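Local coordinates for protein dihydroorotase (Campylobacter jejuni subsp. jejuni, PDB 3PNU) that probably catalyses the reversible, zinc-dependent cyclization of carbamoyl aspartate to dihydroorotate in de novo pyrimidine biosynthesis, at residues A[171-176]-A[185-190]. Residues are numbered along the deposited sequence; the frame is centred on the assembly and turned at random.
With ZN (zinc ion), chain C.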
ATOM      1  N   LYS A 171      -6.461   7.258 -21.407  1.00 36.51           N
ATOM      2  CA  LYS A 171      -6.604   7.087 -22.864  1.00 36.11           C
ATOM      3  C   LYS A 171      -7.973   6.539 -23.176  1.00 35.43           C
ATOM      4  O   LYS A 171      -8.515   6.853 -24.217  1.00 37.50           O
ATOM      5  CB  LYS A 171      -5.510   6.162 -23.452  1.00 34.93           C
ATOM      6  CG  LYS A 171      -5.633   4.692 -23.008  1.00 37.34           C
ATOM      7  CD  LYS A 171      -4.266   3.969 -23.033  1.00 43.49           C
ATOM      8  CE  LYS A 171      -4.303   2.716 -22.181  1.00 46.08           C
ATOM      9  NZ  LYS A 171      -2.990   2.434 -21.592  1.00 49.30           N
ATOM     10  N   ILE A 172      -8.531   5.723 -22.282  1.00 33.01           N
ATOM     11  CA  ILE A 172      -9.873   5.198 -22.489  1.00 33.10           C
ATOM     12  C   ILE A 172     -10.935   6.317 -22.381  1.00 34.49           C
ATOM     13  O   ILE A 172     -11.746   6.494 -23.284  1.00 35.46           O
ATOM     14  CB  ILE A 172     -10.181   4.066 -21.525  1.00 32.84           C
ATOM     15  CG1 ILE A 172      -9.236   2.896 -21.819  1.00 31.67           C
ATOM     16  CG2 ILE A 172     -11.640   3.627 -21.662  1.00 30.24           C
ATOM     17  CD1 ILE A 172      -9.324   1.789 -20.842  1.00 37.32           C
ATOM     18  N   TYR A 173     -10.938   7.071 -21.289  1.00 34.77           N
ATOM     19  CA  TYR A 173     -11.858   8.191 -21.174  1.00 34.93           C
ATOM     20  C   TYR A 173     -11.749   9.130 -22.373  1.00 36.99           C
ATOM     21  O   TYR A 173     -12.722   9.736 -22.789  1.00 37.14           O
ATOM     22  CB  TYR A 173     -11.542   9.064 -19.958  1.00 32.62           C
ATOM     23  CG  TYR A 173     -12.046   8.575 -18.665  1.00 32.81           C
ATOM     24  CD1 TYR A 173     -13.396   8.206 -18.515  1.00 33.35           C
ATOM     25  CD2 TYR A 173     -11.229   8.551 -17.539  1.00 28.06           C
ATOM     26  CE1 TYR A 173     -13.882   7.779 -17.311  1.00 29.10           C
ATOM     27  CE2 TYR A 173     -11.735   8.137 -16.300  1.00 29.97           C
ATOM     28  CZ  TYR A 173     -13.047   7.750 -16.198  1.00 25.85           C
ATOM     29  OH  TYR A 173     -13.549   7.334 -14.988  1.00 31.24           O
ATOM     30  N   GLU A 174     -10.541   9.279 -22.885  1.00 39.41           N
ATOM     31  CA  GLU A 174     -10.304  10.177 -23.984  1.00 41.90           C
ATOM     32  C   GLU A 174     -10.968   9.653 -25.263  1.00 42.49           C
ATOM     33  O   GLU A 174     -11.623  10.419 -25.972  1.00 42.57           O
ATOM     34  CB  GLU A 174      -8.797  10.401 -24.166  1.00 42.64           C
ATOM     35  CG  GLU A 174      -8.464  11.564 -25.078  1.00 47.26           C
ATOM     36  CD  GLU A 174      -7.018  12.034 -24.973  1.00 50.62           C
ATOM     37  OE1 GLU A 174      -6.174  11.280 -24.434  1.00 53.30           O
ATOM     38  OE2 GLU A 174      -6.740  13.167 -25.434  1.00 51.79           O
ATOM     39  N   LYS A 175     -10.850   8.358 -25.544  1.00 42.07           N
ATOM     40  CA  LYS A 175     -11.447   7.839 -26.760  1.00 42.41           C
ATOM     41  C   LYS A 175     -12.977   7.826 -26.658  1.00 42.21           C
ATOM     42  O   LYS A 175     -13.673   8.114 -27.634  1.00 42.25           O
ATOM     43  CB  LYS A 175     -10.888   6.477 -27.170  1.00 43.04           C
ATOM     44  CG  LYS A 175     -11.463   5.274 -26.480  1.00 47.38           C
ATOM     45  CD  LYS A 175     -10.983   3.989 -27.186  1.00 47.34           C
ATOM     46  CE  LYS A 175     -11.621   2.764 -26.558  1.00 50.33           C
ATOM     47  NZ  LYS A 175     -11.171   1.490 -27.174  1.00 47.92           N
ATOM     48  N   LEU A 176     -13.507   7.506 -25.486  1.00 40.46           N
ATOM     49  CA  LEU A 176     -14.934   7.538 -25.307  1.00 38.91           C
ATOM     50  C   LEU A 176     -15.453   8.954 -25.503  1.00 39.64           C
ATOM     51  O   LEU A 176     -16.529   9.148 -26.042  1.00 36.79           O
ATOM     52  CB  LEU A 176     -15.321   7.041 -23.931  1.00 38.29           C
ATOM     53  CG  LEU A 176     -15.051   5.570 -23.670  1.00 38.32           C
ATOM     54  CD1 LEU A 176     -15.485   5.195 -22.276  1.00 33.26           C
ATOM     55  CD2 LEU A 176     -15.773   4.706 -24.695  1.00 35.77           C
ATOM     56  N   ILE A 185     -19.831  12.044 -19.551  1.00 34.03           N
ATOM     57  CA  ILE A 185     -19.002  11.005 -18.999  1.00 32.55           C
ATOM     58  C   ILE A 185     -18.423  11.525 -17.699  1.00 31.77           C
ATOM     59  O   ILE A 185     -17.639  12.481 -17.695  1.00 30.58           O
ATOM     60  CB  ILE A 185     -17.869  10.621 -19.971  1.00 31.91           C
ATOM     61  CG1 ILE A 185     -18.446  10.193 -21.329  1.00 32.63           C
ATOM     62  CG2 ILE A 185     -17.025   9.526 -19.385  1.00 31.72           C
ATOM     63  CD1 ILE A 185     -17.402   9.888 -22.418  1.00 25.48           C
ATOM     64  N   VAL A 186     -18.817  10.904 -16.594  1.00 31.22           N
ATOM     65  CA  VAL A 186     -18.334  11.332 -15.287  1.00 32.15           C
ATOM     66  C   VAL A 186     -17.241  10.395 -14.792  1.00 32.13           C
ATOM     67  O   VAL A 186     -17.474   9.208 -14.571  1.00 31.50           O
ATOM     68  CB  VAL A 186     -19.473  11.417 -14.244  1.00 32.40           C
ATOM     69  CG1 VAL A 186     -18.955  12.008 -12.922  1.00 30.48           C
ATOM     70  CG2 VAL A 186     -20.597  12.268 -14.793  1.00 30.08           C
ATOM     71  N   MET A 187     -16.038  10.949 -14.667  1.00 32.03           N
ATOM     72  CA  MET A 187     -14.891  10.228 -14.152  1.00 31.13           C
ATOM     73  C   MET A 187     -15.064  10.193 -12.627  1.00 32.26           C
ATOM     74  O   MET A 187     -14.774  11.174 -11.943  1.00 30.87           O
ATOM     75  CB  MET A 187     -13.598  10.970 -14.530  1.00 30.24           C
ATOM     76  CG  MET A 187     -13.415  11.173 -16.043  1.00 30.68           C
ATOM     77  SD  MET A 187     -11.831  11.887 -16.534  1.00 32.19           S
ATOM     78  CE  MET A 187     -11.887  13.460 -15.694  1.00 28.15           C
ATOM     79  N   GLU A 188     -15.569   9.084 -12.093  1.00 31.90           N
ATOM     80  CA  GLU A 188     -15.790   8.978 -10.642  1.00 31.11           C
ATOM     81  C   GLU A 188     -14.529   8.959  -9.831  1.00 32.57           C
ATOM     82  O   GLU A 188     -13.465   8.559 -10.316  1.00 33.65           O
ATOM     83  CB  GLU A 188     -16.605   7.734 -10.309  1.00 32.09           C
ATOM     84  CG  GLU A 188     -18.021   7.789 -10.858  1.00 33.29           C
ATOM     85  CD  GLU A 188     -18.853   8.925 -10.246  1.00 34.57           C
ATOM     86  OE1 GLU A 188     -18.551   9.403  -9.108  1.00 34.34           O
ATOM     87  OE2 GLU A 188     -19.822   9.323 -10.916  1.00 37.96           O
ATOM     88  N   HIS A 189     -14.666   9.376  -8.568  1.00 33.61           N
ATOM     89  CA  HIS A 189     -13.552   9.470  -7.612  1.00 33.04           C
ATOM     90  C   HIS A 189     -12.168   9.607  -8.245  1.00 33.50           C
ATOM     91  O   HIS A 189     -11.344   8.702  -8.168  1.00 34.78           O
ATOM     92  CB  HIS A 189     -13.560   8.306  -6.639  1.00 32.76           C
ATOM     93  CG  HIS A 189     -13.781   6.973  -7.275  1.00 33.18           C
ATOM     94  ND1 HIS A 189     -12.987   6.489  -8.288  1.00 35.13           N
ATOM     95  CD2 HIS A 189     -14.684   5.999  -7.005  1.00 35.85           C
ATOM     96  CE1 HIS A 189     -13.417   5.289  -8.644  1.00 32.47           C
ATOM     97  NE2 HIS A 189     -14.434   4.963  -7.868  1.00 35.03           N
ATOM     98  N   ILE A 190     -11.903  10.736  -8.875  1.00 33.31           N
ATOM     99  CA  ILE A 190     -10.589  10.913  -9.475  1.00 31.93           C
ATOM    100  C   ILE A 190      -9.577  11.111  -8.372  1.00 31.89           C
ATOM    101  O   ILE A 190      -9.884  11.686  -7.310  1.00 33.36           O
ATOM    102  CB  ILE A 190     -10.530  12.028 -10.490  1.00 31.86           C
ATOM    103  CG1 ILE A 190     -10.830  13.401  -9.863  1.00 31.31           C
ATOM    104  CG2 ILE A 190     -11.508  11.726 -11.645  1.00 32.00           C
ATOM    105  CD1 ILE A 190     -10.478  14.595 -10.836  1.00 23.97           C
TER
HETATM  106 ZN    ZN C 336     -15.462   3.201  -7.764  1.00 42.27          ZN
HETATM  107  O   HOH W   1     -12.295   7.478 -12.651  1.00 25.60           O
HETATM  108  O   HOH W   2     -15.399   3.275  -5.745  1.00 45.05           O
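Tyr173 lays one face of its ring against the side chain of Met187, whose CG sits 3.4 Å from the ring centroid and 11° off the ring normal, a CH-pi contact. The sulfur follows over the same face: Met187 SD lies 3.9 Å from the Tyr173 ring centroid, a Met-aromatic contact displaced toward CD2. With chi1 at -58°, CG of Met187 stands beside its backbone N and is brought over the ring, while the bend at chi3 turns the terminal methyl away. Nearer the helix, Ile185 CG2 meets Tyr173 CD1 obliquely at 4.0 Å, and Ile185 CD1 reaches Leu176 CB at 3.8 Å.

The hydroxyl ends against the Met187 backbone, with Tyr173 OH 3.3 Å from Met187 CA. A water at the ring edge, in its plane, hydrogen-bonds Tyr173 OH (2.7 Å) and donates to Glu188 O at 2.8 Å. Leu195 and Leu198 of helix 193-201 and Val154 of strand 152-154 also pack on Tyr173. The 171-176 part of helix 170-179 runs nearly antiparallel to strand 185-187 (166°), as the helix of a beta-alpha-beta unit in the TIM barrel.

Beyond the water-linked carbonyl, His189 binds zinc through NE2 at 2.0 Å, with His155, the carboxylated Lys116 and a water. Glu188 OE1 is hydrogen-bonded to Thr208 OG1 and to ND1 of His34, a ligand of the other zinc, and Thr208 OG1 is hydrogen-bonded to His189 N. No direct hydrogen bond joins the segments: apolar and sulfur-aromatic packing seats the helix, and a water links the buried hydroxyl to the Glu188 carbonyl, beside the backbone leading into the metal site.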